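Local structure of siderophore biosynthesis lipase/esterase, putative (Aspergillus fumigatus, 6GUP) at residues A[81-89]-A[246-254]; A[129-138]-A[153-162]. The protein hydrolyses the ester bonds of the fungal siderophore fusarinine C, giving fusarinine and iron(III), but does not hydrolyse triacetylfusarinine C. One frame throughout, in Å; residues are numbered along the deposited sequence.

Interaction 1. Residues A[81-89]-A[246-254]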
ATOM      1  N   TRP A  81      -9.201   5.185   5.353  1.00 63.17           N
ATOM      2  CA  TRP A  81     -10.426   5.376   6.152  1.00 62.95           C
ATOM      3  C   TRP A  81     -10.515   6.748   6.828  1.00 64.66           C
ATOM      4  O   TRP A  81     -11.563   7.076   7.372  1.00 63.83           O
ATOM      5  CB  TRP A  81     -10.576   4.261   7.214  1.00 64.45           C
ATOM      6  CG  TRP A  81      -9.277   3.769   7.746  1.00 67.24           C
ATOM      7  CD1 TRP A  81      -8.607   2.650   7.346  1.00 68.06           C
ATOM      8  CD2 TRP A  81      -8.453   4.404   8.726  1.00 70.21           C
ATOM      9  NE1 TRP A  81      -7.425   2.536   8.031  1.00 70.52           N
ATOM     10  CE2 TRP A  81      -7.303   3.599   8.887  1.00 72.15           C
ATOM     11  CE3 TRP A  81      -8.577   5.570   9.496  1.00 72.11           C
ATOM     12  CZ2 TRP A  81      -6.280   3.922   9.784  1.00 74.17           C
ATOM     13  CZ3 TRP A  81      -7.559   5.891  10.393  1.00 74.12           C
ATOM     14  CH2 TRP A  81      -6.423   5.069  10.525  1.00 74.79           C
ATOM     15  N   GLY A  82      -9.441   7.543   6.791  1.00 70.22           N
ATOM     16  CA  GLY A  82      -9.377   8.816   7.522  1.00 77.25           C
ATOM     17  C   GLY A  82      -9.728  10.055   6.709  1.00 80.32           C
ATOM     18  O   GLY A  82      -9.459  10.117   5.508  1.00 80.87           O
ATOM     19  N   LEU A  83     -10.332  11.038   7.384  1.00 83.14           N
ATOM     20  CA  LEU A  83     -10.605  12.370   6.818  1.00 83.88           C
ATOM     21  C   LEU A  83      -9.397  13.278   7.047  1.00 82.47           C
ATOM     22  O   LEU A  83      -8.585  13.032   7.945  1.00 84.65           O
ATOM     23  CB  LEU A  83     -11.862  12.982   7.467  1.00 81.67           C
ATOM     24  CG  LEU A  83     -12.267  14.452   7.242  1.00 82.24           C
ATOM     25  CD1 LEU A  83     -12.750  14.717   5.821  1.00 80.73           C
ATOM     26  CD2 LEU A  83     -13.347  14.852   8.235  1.00 82.58           C
ATOM     27  N   GLY A  84      -9.285  14.325   6.231  1.00 76.33           N
ATOM     28  CA  GLY A  84      -8.209  15.307   6.353  1.00 69.45           C
ATOM     29  C   GLY A  84      -6.915  14.754   5.795  1.00 65.79           C
ATOM     30  O   GLY A  84      -5.851  14.929   6.392  1.00 66.66           O
ATOM     31  N   HIS A  85      -7.021  14.088   4.644  1.00 57.32           N
ATOM     32  CA  HIS A  85      -5.904  13.359   4.039  1.00 53.15           C
ATOM     33  C   HIS A  85      -5.270  14.045   2.820  1.00 49.61           C
ATOM     34  O   HIS A  85      -4.133  13.723   2.464  1.00 48.27           O
ATOM     35  CB  HIS A  85      -6.351  11.936   3.671  1.00 53.19           C
ATOM     36  CG  HIS A  85      -7.251  11.865   2.475  1.00 53.50           C
ATOM     37  ND1 HIS A  85      -8.621  11.979   2.562  1.00 53.66           N
ATOM     38  CD2 HIS A  85      -6.971  11.684   1.163  1.00 52.57           C
ATOM     39  CE1 HIS A  85      -9.146  11.877   1.353  1.00 52.76           C
ATOM     40  NE2 HIS A  85      -8.167  11.698   0.487  1.00 53.76           N
ATOM     41  N   LEU A  86      -5.988  14.975   2.186  1.00 45.94           N
ATOM     42  CA  LEU A  86      -5.520  15.594   0.938  1.00 43.27           C
ATOM     43  C   LEU A  86      -4.252  16.444   1.079  1.00 42.26           C
ATOM     44  O   LEU A  86      -3.456  16.505   0.140  1.00 40.55           O
ATOM     45  CB  LEU A  86      -6.627  16.432   0.277  1.00 41.91           C
ATOM     46  CG  LEU A  86      -7.772  15.710  -0.443  1.00 42.16           C
ATOM     47  CD1 LEU A  86      -8.677  16.731  -1.119  1.00 42.80           C
ATOM     48  CD2 LEU A  86      -7.259  14.712  -1.473  1.00 40.39           C
ATOM     49  N   ASP A  87      -4.068  17.099   2.226  1.00 43.11           N
ATOM     50  CA  ASP A  87      -2.846  17.881   2.479  1.00 45.83           C
ATOM     51  C   ASP A  87      -1.590  17.005   2.497  1.00 45.11           C
ATOM     52  O   ASP A  87      -0.570  17.369   1.909  1.00 44.07           O
ATOM     53  CB  ASP A  87      -2.942  18.671   3.797  1.00 51.57           C
ATOM     54  CG  ASP A  87      -3.793  19.935   3.681  1.00 56.21           C
ATOM     55  OD1 ASP A  87      -4.136  20.361   2.557  1.00 56.75           O
ATOM     56  OD2 ASP A  87      -4.112  20.519   4.738  1.00 58.39           O
ATOM     57  N   ARG A  88      -1.675  15.860   3.170  1.00 45.56           N
ATOM     58  CA  ARG A  88      -0.564  14.905   3.235  1.00 45.47           C
ATOM     59  C   ARG A  88      -0.315  14.218   1.887  1.00 40.72           C
ATOM     60  O   ARG A  88       0.836  14.012   1.500  1.00 36.72           O
ATOM     61  CB  ARG A  88      -0.847  13.856   4.305  1.00 50.69           C
ATOM     62  CG  ARG A  88       0.331  12.954   4.655  1.00 56.96           C
ATOM     63  CD  ARG A  88      -0.100  11.917   5.676  1.00 65.65           C
ATOM     64  NE  ARG A  88      -1.252  11.154   5.184  1.00 72.76           N
ATOM     65  CZ  ARG A  88      -2.193  10.579   5.935  1.00 80.37           C
ATOM     66  NH1 ARG A  88      -2.172  10.647   7.267  1.00 83.21           N
ATOM     67  NH2 ARG A  88      -3.185   9.922   5.336  1.00 82.97           N
ATOM     68  N   ASP A  89      -1.398  13.851   1.198  1.00 39.75           N
ATOM     69  CA  ASP A  89      -1.331  13.318  -0.175  1.00 40.91           C
ATOM     70  C   ASP A  89      -0.534  14.237  -1.083  1.00 39.32           C
ATOM     71  O   ASP A  89       0.371  13.803  -1.799  1.00 38.14           O
ATOM     72  CB  ASP A  89      -2.736  13.174  -0.772  1.00 42.76           C
ATOM     73  CG  ASP A  89      -3.481  11.972  -0.242  1.00 45.38           C
ATOM     74  OD1 ASP A  89      -3.099  11.437   0.817  1.00 44.86           O
ATOM     75  OD2 ASP A  89      -4.454  11.557  -0.903  1.00 49.66           O
ATOM     76  N   PRO A 246     -18.747  23.283   1.291  1.00 74.29           N
ATOM     77  CA  PRO A 246     -18.623  21.816   1.360  1.00 69.61           C
ATOM     78  C   PRO A 246     -17.384  21.296   2.110  1.00 61.37           C
ATOM     79  O   PRO A 246     -16.560  22.084   2.579  1.00 60.47           O
ATOM     80  CB  PRO A 246     -18.516  21.429  -0.115  1.00 74.96           C
ATOM     81  CG  PRO A 246     -17.772  22.565  -0.712  1.00 75.73           C
ATOM     82  CD  PRO A 246     -18.350  23.772  -0.043  1.00 75.91           C
ATOM     83  N   SER A 247     -17.266  19.969   2.190  1.00 56.51           N
ATOM     84  CA  SER A 247     -16.126  19.302   2.830  1.00 55.76           C
ATOM     85  C   SER A 247     -14.897  19.257   1.915  1.00 55.97           C
ATOM     86  O   SER A 247     -14.968  19.632   0.742  1.00 56.17           O
ATOM     87  CB  SER A 247     -16.513  17.879   3.253  1.00 58.13           C
ATOM     88  OG  SER A 247     -16.675  17.023   2.133  1.00 58.49           O
ATOM     89  N   GLU A 248     -13.779  18.794   2.474  1.00 56.00           N
ATOM     90  CA  GLU A 248     -12.509  18.650   1.746  1.00 59.08           C
ATOM     91  C   GLU A 248     -12.631  17.746   0.515  1.00 57.40           C
ATOM     92  O   GLU A 248     -12.096  18.065  -0.549  1.00 56.60           O
ATOM     93  CB  GLU A 248     -11.424  18.104   2.688  1.00 65.23           C
ATOM     94  CG  GLU A 248     -10.072  17.841   2.038  1.00 71.84           C
ATOM     95  CD  GLU A 248      -9.071  17.231   2.996  1.00 75.60           C
ATOM     96  OE1 GLU A 248      -9.284  16.072   3.412  1.00 75.01           O
ATOM     97  OE2 GLU A 248      -8.064  17.897   3.315  1.00 75.99           O
ATOM     98  N   ASP A 249     -13.326  16.622   0.677  1.00 59.53           N
ATOM     99  CA  ASP A 249     -13.516  15.648  -0.403  1.00 63.40           C
ATOM    100  C   ASP A 249     -14.460  16.151  -1.489  1.00 59.72           C
ATOM    101  O   ASP A 249     -14.266  15.849  -2.669  1.00 57.51           O
ATOM    102  CB  ASP A 249     -14.066  14.326   0.149  1.00 71.96           C
ATOM    103  CG  ASP A 249     -13.127  13.664   1.143  1.00 80.84           C
ATOM    104  OD1 ASP A 249     -11.894  13.738   0.953  1.00 83.21           O
ATOM    105  OD2 ASP A 249     -13.626  13.062   2.116  1.00 83.10           O
ATOM    106  N   ASP A 250     -15.474  16.920  -1.090  1.00 54.65           N
ATOM    107  CA  ASP A 250     -16.548  17.328  -1.992  1.00 51.85           C
ATOM    108  C   ASP A 250     -16.118  18.478  -2.917  1.00 46.43           C
ATOM    109  O   ASP A 250     -16.527  19.630  -2.747  1.00 46.88           O
ATOM    110  CB  ASP A 250     -17.801  17.685  -1.174  1.00 54.10           C
ATOM    111  CG  ASP A 250     -19.051  17.809  -2.026  1.00 54.39           C
ATOM    112  OD1 ASP A 250     -19.091  17.221  -3.126  1.00 53.19           O
ATOM    113  OD2 ASP A 250     -20.003  18.489  -1.587  1.00 54.80           O
ATOM    114  N   LEU A 251     -15.286  18.133  -3.898  1.00 40.97           N
ATOM    115  CA  LEU A 251     -14.787  19.076  -4.902  1.00 39.09           C
ATOM    116  C   LEU A 251     -15.612  19.048  -6.191  1.00 37.53           C
ATOM    117  O   LEU A 251     -15.669  20.053  -6.902  1.00 37.52           O
ATOM    118  CB  LEU A 251     -13.322  18.765  -5.236  1.00 39.03           C
ATOM    119  CG  LEU A 251     -12.307  18.913  -4.098  1.00 40.51           C
ATOM    120  CD1 LEU A 251     -10.988  18.247  -4.459  1.00 41.18           C
ATOM    121  CD2 LEU A 251     -12.084  20.378  -3.754  1.00 40.75           C
ATOM    122  N   PHE A 252     -16.256  17.912  -6.479  1.00 36.03           N
ATOM    123  CA  PHE A 252     -16.843  17.646  -7.797  1.00 35.16           C
ATOM    124  C   PHE A 252     -18.373  17.502  -7.819  1.00 34.80           C
ATOM    125  O   PHE A 252     -18.926  17.008  -8.806  1.00 33.50           O
ATOM    126  CB  PHE A 252     -16.188  16.389  -8.393  1.00 34.60           C
ATOM    127  CG  PHE A 252     -14.682  16.437  -8.409  1.00 33.38           C
ATOM    128  CD1 PHE A 252     -14.015  17.481  -9.047  1.00 32.20           C
ATOM    129  CD2 PHE A 252     -13.925  15.439  -7.796  1.00 32.37           C
ATOM    130  CE1 PHE A 252     -12.629  17.535  -9.067  1.00 31.20           C
ATOM    131  CE2 PHE A 252     -12.537  15.489  -7.814  1.00 32.32           C
ATOM    132  CZ  PHE A 252     -11.888  16.538  -8.450  1.00 30.60           C
ATOM    133  N   SER A 253     -19.061  17.944  -6.761  1.00 34.66           N
ATOM    134  CA  SER A 253     -20.533  17.909  -6.733  1.00 35.30           C
ATOM    135  C   SER A 253     -21.134  18.930  -7.700  1.00 35.74           C
ATOM    136  O   SER A 253     -20.636  20.048  -7.825  1.00 36.33           O
ATOM    137  CB  SER A 253     -21.084  18.144  -5.321  1.00 36.44           C
ATOM    138  OG  SER A 253     -21.069  16.943  -4.573  1.00 38.59           O
ATOM    139  N   SER A 254     -22.209  18.526  -8.371  1.00 36.88           N
ATOM    140  CA  SER A 254     -22.860  19.339  -9.399  1.00 39.57           C
ATOM    141  C   SER A 254     -23.627  20.555  -8.869  1.00 42.01           C
ATOM    142  O   SER A 254     -23.882  21.489  -9.630  1.00 43.92           O
ATOM    143  CB  SER A 254     -23.797  18.469 -10.244  1.00 40.17           C
ATOM    144  OG  SER A 254     -24.893  17.996  -9.481  1.00 40.07           O
TER
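Glu248 OE1 rests in the bend at Gly84 and His85, where the amide N of His85 gives it a weak hydrogen bond of 3.3 Å, with an N-H...O angle of only 128°. Gly84, with positive phi, puts its CA 3.2 Å from Glu248 OE1. The other oxygen, Glu248 OE2, sits 3.7 Å from Leu86 CB. An extended chain, with CG opposite the backbone N across the CA-CB bond (chi1 177°), carries the acid this far. Leu86 runs alongside it in the opposite sense, its CD1 3.6 Å from Glu248 CG. The same methyl of Leu86 also reaches Leu251 CD1, at 4.3 Å.

In this alpha/beta-hydrolase, the contact joins the start of helix 86-108 to the loop between helices 231-238 and 258-262. The carboxylate of Glu248 therefore lies close to the N-terminal end of helix 86-108, whose dipole would probably favour its negative charge.

The side chains of Asp249 and His85 cross at about a right angle. Asp249 OD1 is 3.3 Å from His85 CE1 and approaches obliquely, the ring and carboxylate planes 39° apart. The main polar partner of Asp249 is Arg233 of helix 231-238, which forms a salt bridge with OD2; Leu83 CD1 approaches that same oxygen of Asp249 to 4.2 Å.

Interaction 2. Residues A[129-138]-A[153-162]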
ATOM      1  N   VAL A 129      -5.181  15.868  -7.439  1.00 33.41           N
ATOM      2  CA  VAL A 129      -4.721  16.724  -8.541  1.00 32.14           C
ATOM      3  C   VAL A 129      -5.206  18.165  -8.347  1.00 31.85           C
ATOM      4  O   VAL A 129      -4.401  19.096  -8.383  1.00 32.01           O
ATOM      5  CB  VAL A 129      -5.171  16.180  -9.923  1.00 31.30           C
ATOM      6  CG1 VAL A 129      -4.788  17.136 -11.050  1.00 30.68           C
ATOM      7  CG2 VAL A 129      -4.564  14.805 -10.180  1.00 30.41           C
ATOM      8  N   LEU A 130      -6.511  18.339  -8.139  1.00 31.42           N
ATOM      9  CA  LEU A 130      -7.094  19.672  -7.926  1.00 32.29           C
ATOM     10  C   LEU A 130      -6.613  20.315  -6.619  1.00 34.22           C
ATOM     11  O   LEU A 130      -6.394  21.526  -6.569  1.00 34.88           O
ATOM     12  CB  LEU A 130      -8.631  19.612  -7.955  1.00 31.94           C
ATOM     13  CG  LEU A 130      -9.415  20.924  -7.791  1.00 32.13           C
ATOM     14  CD1 LEU A 130      -8.941  22.007  -8.751  1.00 33.25           C
ATOM     15  CD2 LEU A 130     -10.905  20.677  -7.979  1.00 29.96           C
ATOM     16  N   HIS A 131      -6.447  19.501  -5.577  1.00 35.43           N
ATOM     17  CA  HIS A 131      -5.927  19.968  -4.283  1.00 35.41           C
ATOM     18  C   HIS A 131      -4.462  20.409  -4.397  1.00 33.33           C
ATOM     19  O   HIS A 131      -4.074  21.425  -3.822  1.00 33.30           O
ATOM     20  CB  HIS A 131      -6.076  18.865  -3.228  1.00 37.91           C
ATOM     21  CG  HIS A 131      -5.979  19.346  -1.815  1.00 41.91           C
ATOM     22  ND1 HIS A 131      -7.091  19.652  -1.059  1.00 44.54           N
ATOM     23  CD2 HIS A 131      -4.911  19.531  -1.004  1.00 45.24           C
ATOM     24  CE1 HIS A 131      -6.710  20.021   0.151  1.00 46.61           C
ATOM     25  NE2 HIS A 131      -5.393  19.956   0.211  1.00 46.96           N
ATOM     26  N   TYR A 132      -3.663  19.649  -5.148  1.00 32.58           N
ATOM     27  CA  TYR A 132      -2.272  20.018  -5.461  1.00 32.25           C
ATOM     28  C   TYR A 132      -2.195  21.405  -6.110  1.00 33.94           C
ATOM     29  O   TYR A 132      -1.354  22.226  -5.731  1.00 35.13           O
ATOM     30  CB  TYR A 132      -1.630  18.966  -6.384  1.00 31.96           C
ATOM     31  CG  TYR A 132      -0.146  19.142  -6.639  1.00 31.99           C
ATOM     32  CD1 TYR A 132       0.318  20.026  -7.616  1.00 31.95           C
ATOM     33  CD2 TYR A 132       0.797  18.403  -5.921  1.00 31.52           C
ATOM     34  CE1 TYR A 132       1.676  20.185  -7.855  1.00 30.79           C
ATOM     35  CE2 TYR A 132       2.159  18.554  -6.156  1.00 31.12           C
ATOM     36  CZ  TYR A 132       2.592  19.443  -7.124  1.00 31.11           C
ATOM     37  OH  TYR A 132       3.938  19.604  -7.357  1.00 32.25           O
ATOM     38  N   LEU A 133      -3.081  21.654  -7.073  1.00 34.07           N
ATOM     39  CA  LEU A 133      -3.076  22.898  -7.851  1.00 34.48           C
ATOM     40  C   LEU A 133      -3.729  24.099  -7.159  1.00 35.41           C
ATOM     41  O   LEU A 133      -3.310  25.232  -7.390  1.00 35.95           O
ATOM     42  CB  LEU A 133      -3.758  22.675  -9.208  1.00 33.49           C
ATOM     43  CG  LEU A 133      -3.073  21.694 -10.163  1.00 33.36           C
ATOM     44  CD1 LEU A 133      -3.956  21.433 -11.375  1.00 34.15           C
ATOM     45  CD2 LEU A 133      -1.705  22.211 -10.585  1.00 33.43           C
ATOM     46  N   SER A 134      -4.745  23.860  -6.328  1.00 36.28           N
ATOM     47  CA  SER A 134      -5.616  24.936  -5.829  1.00 37.72           C
ATOM     48  C   SER A 134      -5.245  25.512  -4.459  1.00 39.58           C
ATOM     49  O   SER A 134      -5.511  26.687  -4.196  1.00 41.22           O
ATOM     50  CB  SER A 134      -7.070  24.455  -5.798  1.00 37.41           C
ATOM     51  OG  SER A 134      -7.253  23.407  -4.860  1.00 37.36           O
ATOM     52  N   ARG A 135      -4.639  24.700  -3.592  1.00 40.84           N
ATOM     53  CA  ARG A 135      -4.381  25.113  -2.209  1.00 42.61           C
ATOM     54  C   ARG A 135      -3.115  25.970  -2.075  1.00 43.98           C
ATOM     55  O   ARG A 135      -2.284  25.983  -2.987  1.00 42.31           O
ATOM     56  CB  ARG A 135      -4.290  23.883  -1.298  1.00 45.65           C
ATOM     57  CG  ARG A 135      -5.513  22.974  -1.319  1.00 50.44           C
ATOM     58  CD  ARG A 135      -6.839  23.702  -1.136  1.00 56.12           C
ATOM     59  NE  ARG A 135      -6.844  24.569   0.047  1.00 61.96           N
ATOM     60  CZ  ARG A 135      -7.463  24.325   1.208  1.00 67.29           C
ATOM     61  NH1 ARG A 135      -7.365  25.220   2.190  1.00 69.44           N
ATOM     62  NH2 ARG A 135      -8.183  23.218   1.414  1.00 70.35           N
ATOM     63  N   PRO A 136      -2.967  26.692  -0.938  1.00 48.97           N
ATOM     64  CA  PRO A 136      -1.765  27.498  -0.685  1.00 51.25           C
ATOM     65  C   PRO A 136      -0.464  26.696  -0.715  1.00 53.30           C
ATOM     66  O   PRO A 136      -0.453  25.520  -0.340  1.00 51.52           O
ATOM     67  CB  PRO A 136      -2.004  28.051   0.725  1.00 52.75           C
ATOM     68  CG  PRO A 136      -3.477  28.083   0.870  1.00 53.59           C
ATOM     69  CD  PRO A 136      -3.972  26.883   0.127  1.00 51.82           C
ATOM     70  N   ASN A 137       0.616  27.348  -1.144  1.00 57.71           N
ATOM     71  CA  ASN A 137       1.934  26.726  -1.259  1.00 64.21           C
ATOM     72  C   ASN A 137       2.942  27.511  -0.407  1.00 72.11           C
ATOM     73  O   ASN A 137       3.799  28.222  -0.944  1.00 73.01           O
ATOM     74  CB  ASN A 137       2.355  26.674  -2.737  1.00 63.72           C
ATOM     75  CG  ASN A 137       3.602  25.833  -2.976  1.00 61.96           C
ATOM     76  OD1 ASN A 137       3.953  24.961  -2.177  1.00 60.90           O
ATOM     77  ND2 ASN A 137       4.276  26.092  -4.089  1.00 61.23           N
ATOM     78  N   PRO A 138       2.829  27.397   0.933  1.00 82.08           N
ATOM     79  CA  PRO A 138       3.746  28.114   1.811  1.00 89.29           C
ATOM     80  C   PRO A 138       5.145  27.500   1.851  1.00 97.54           C
ATOM     81  O   PRO A 138       5.345  26.339   1.478  1.00 97.29           O
ATOM     82  CB  PRO A 138       3.068  28.004   3.180  1.00 90.08           C
ATOM     83  CG  PRO A 138       2.361  26.702   3.115  1.00 88.19           C
ATOM     84  CD  PRO A 138       1.827  26.645   1.713  1.00 84.51           C
ATOM     85  N   GLU A 153       8.089  22.507  -0.814  1.00 71.60           N
ATOM     86  CA  GLU A 153       7.428  23.301  -1.850  1.00 67.37           C
ATOM     87  C   GLU A 153       6.997  22.394  -2.992  1.00 53.55           C
ATOM     88  O   GLU A 153       7.755  21.522  -3.424  1.00 49.65           O
ATOM     89  CB  GLU A 153       8.334  24.422  -2.390  1.00 77.24           C
ATOM     90  CG  GLU A 153       7.845  25.829  -2.073  1.00 86.89           C
ATOM     91  CD  GLU A 153       8.486  26.881  -2.958  1.00 93.93           C
ATOM     92  OE1 GLU A 153       9.732  26.931  -3.023  1.00 96.11           O
ATOM     93  OE2 GLU A 153       7.740  27.662  -3.587  1.00 95.54           O
ATOM     94  N   ARG A 154       5.782  22.619  -3.478  1.00 45.72           N
ATOM     95  CA  ARG A 154       5.242  21.857  -4.594  1.00 42.06           C
ATOM     96  C   ARG A 154       5.745  22.475  -5.877  1.00 40.16           C
ATOM     97  O   ARG A 154       5.678  23.695  -6.048  1.00 40.66           O
ATOM     98  CB  ARG A 154       3.722  21.900  -4.584  1.00 43.57           C
ATOM     99  CG  ARG A 154       3.133  21.461  -3.265  1.00 46.58           C
ATOM    100  CD  ARG A 154       1.695  21.046  -3.417  1.00 49.66           C
ATOM    101  NE  ARG A 154       0.808  22.136  -3.811  1.00 48.92           N
ATOM    102  CZ  ARG A 154       0.270  23.030  -2.979  1.00 48.16           C
ATOM    103  NH1 ARG A 154      -0.527  23.974  -3.466  1.00 47.68           N
ATOM    104  NH2 ARG A 154       0.518  23.005  -1.666  1.00 47.35           N
ATOM    105  N   MET A 155       6.246  21.637  -6.777  1.00 38.67           N
ATOM    106  CA  MET A 155       6.723  22.113  -8.067  1.00 40.24           C
ATOM    107  C   MET A 155       5.547  22.351  -9.016  1.00 41.56           C
ATOM    108  O   MET A 155       4.504  21.703  -8.878  1.00 39.00           O
ATOM    109  CB  MET A 155       7.724  21.136  -8.687  1.00 42.05           C
ATOM    110  CG  MET A 155       7.162  19.794  -9.146  1.00 45.03           C
ATOM    111  SD  MET A 155       8.366  18.909 -10.146  1.00 50.36           S
ATOM    112  CE  MET A 155       9.680  18.711  -8.949  1.00 54.81           C
ATOM    113  N   PRO A 156       5.708  23.274  -9.983  1.00 43.10           N
ATOM    114  CA  PRO A 156       4.656  23.451 -10.983  1.00 41.63           C
ATOM    115  C   PRO A 156       4.637  22.303 -11.989  1.00 38.17           C
ATOM    116  O   PRO A 156       5.686  21.732 -12.301  1.00 38.11           O
ATOM    117  CB  PRO A 156       5.030  24.778 -11.668  1.00 43.85           C
ATOM    118  CG  PRO A 156       6.102  25.386 -10.823  1.00 46.51           C
ATOM    119  CD  PRO A 156       6.809  24.226 -10.205  1.00 44.86           C
ATOM    120  N   LEU A 157       3.445  21.976 -12.481  1.00 34.74           N
ATOM    121  CA  LEU A 157       3.248  20.890 -13.434  1.00 33.68           C
ATOM    122  C   LEU A 157       3.166  21.442 -14.854  1.00 32.81           C
ATOM    123  O   LEU A 157       2.649  22.541 -15.071  1.00 33.73           O
ATOM    124  CB  LEU A 157       1.959  20.131 -13.106  1.00 34.42           C
ATOM    125  CG  LEU A 157       1.776  19.666 -11.658  1.00 36.63           C
ATOM    126  CD1 LEU A 157       0.386  19.083 -11.473  1.00 36.57           C
ATOM    127  CD2 LEU A 157       2.836  18.651 -11.262  1.00 38.33           C
ATOM    128  N   ASP A 158       3.678  20.673 -15.813  1.00 33.65           N
ATOM    129  CA  ASP A 158       3.539  20.998 -17.238  1.00 34.52           C
ATOM    130  C   ASP A 158       2.174  20.570 -17.785  1.00 34.41           C
ATOM    131  O   ASP A 158       1.779  20.998 -18.869  1.00 34.28           O
ATOM    132  CB  ASP A 158       4.656  20.344 -18.052  1.00 36.11           C
ATOM    133  CG  ASP A 158       6.030  20.830 -17.643  1.00 38.49           C
ATOM    134  OD1 ASP A 158       6.396  21.966 -18.009  1.00 40.35           O
ATOM    135  OD2 ASP A 158       6.742  20.076 -16.949  1.00 38.78           O
ATOM    136  N   GLY A 159       1.470  19.715 -17.044  1.00 33.75           N
ATOM    137  CA  GLY A 159       0.122  19.294 -17.406  1.00 33.00           C
ATOM    138  C   GLY A 159      -0.615  18.667 -16.239  1.00 31.97           C
ATOM    139  O   GLY A 159       0.001  18.255 -15.252  1.00 30.69           O
ATOM    140  N   ALA A 160      -1.940  18.606 -16.354  1.00 30.77           N
ATOM    141  CA  ALA A 160      -2.783  17.973 -15.344  1.00 32.06           C
ATOM    142  C   ALA A 160      -4.008  17.335 -15.994  1.00 32.05           C
ATOM    143  O   ALA A 160      -4.698  17.977 -16.785  1.00 31.49           O
ATOM    144  CB  ALA A 160      -3.205  18.988 -14.294  1.00 31.94           C
ATOM    145  N   ILE A 161      -4.256  16.067 -15.668  1.00 31.40           N
ATOM    146  CA  ILE A 161      -5.398  15.321 -16.200  1.00 30.93           C
ATOM    147  C   ILE A 161      -6.221  14.782 -15.028  1.00 30.26           C
ATOM    148  O   ILE A 161      -5.660  14.308 -14.039  1.00 29.40           O
ATOM    149  CB  ILE A 161      -4.951  14.154 -17.119  1.00 31.76           C
ATOM    150  CG1 ILE A 161      -4.082  14.669 -18.278  1.00 31.93           C
ATOM    151  CG2 ILE A 161      -6.163  13.412 -17.683  1.00 31.41           C
ATOM    152  CD1 ILE A 161      -3.305  13.589 -19.002  1.00 32.16           C
ATOM    153  N   MET A 162      -7.546  14.866 -15.145  1.00 29.97           N
ATOM    154  CA  MET A 162      -8.467  14.270 -14.174  1.00 30.98           C
ATOM    155  C   MET A 162      -9.438  13.355 -14.911  1.00 30.44           C
ATOM    156  O   MET A 162     -10.240  13.819 -15.723  1.00 30.57           O
ATOM    157  CB  MET A 162      -9.234  15.354 -13.411  1.00 32.28           C
ATOM    158  CG  MET A 162      -8.342  16.345 -12.680  1.00 34.01           C
ATOM    159  SD  MET A 162      -9.184  17.239 -11.354  1.00 38.21           S
ATOM    160  CE  MET A 162     -10.252  18.336 -12.277  1.00 37.18           C
TER
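The aliphatic part of Arg154 lies across one face of the Tyr132 ring, the two side chains running in opposite directions. The ring stands out from the helix with CG opposite the backbone N (chi1 -173°), and Arg154 CD is 3.9 Å from the Tyr132 ring centroid in a CH-pi contact. At the far rim, Tyr132 OH bonds to Met155 O at 2.7 Å, in the carbonyl plane and on a lone pair. Leu157 CG lies obliquely against Tyr132 CE1.

Beyond the ring, the bent Arg154 chain plugs the cup formed where the helix ends. Arg154 NH1 reaches Arg135 O at 2.7 Å and Arg154 NH2 reaches Pro136 O at 3.0 Å, both acceptors near the guanidinium plane, while NE and NH1 bond weakly to Tyr132 O. Asn137 OD1 lies over one guanidinium face and takes a straight 3.2 Å bond from Arg154 N.

Deeper in, Ala160 CB settles between Leu133 CD1 (3.9 Å) and Val129 CG1 (4.1 Å), and Met162 CG lies obliquely across Val129 CG1. The axis of helix segment 129-134 passes 9.6 Å from that of strand 159-162, their N-to-C directions 144° apart. Helix 125-134 thus packs on the sheet as the connection of a beta-alpha-beta crossover between parallel neighbours 117-122 and 159-163, the core unit of an alpha/beta-hydrolase.

The two contacts have centres about 15 Å apart and meet along helix 125-134, interaction 2 being nested within the chain loop that interaction 1 closes. His131 forms the polar join: its NE2 lies 2.7 Å from Asp87 OD1, a probable hydrogen bond, while Leu86 CD1 packs against the same ring, 3.3 Å from His131 ND1. On the other segment of interaction 1, Phe252 presses into the second contact, with CE1 3.7 Å from Leu130 CD2 and CZ 4.0 Å from Met162 SD. Helix 125-134 starts at the last glycine of a GxSxG sequence consistent with a nucleophile elbow; Val129 touches residues of this probable elbow, whose Ser123 would be the nucleophile, whereas Leu86 lies near it without contact.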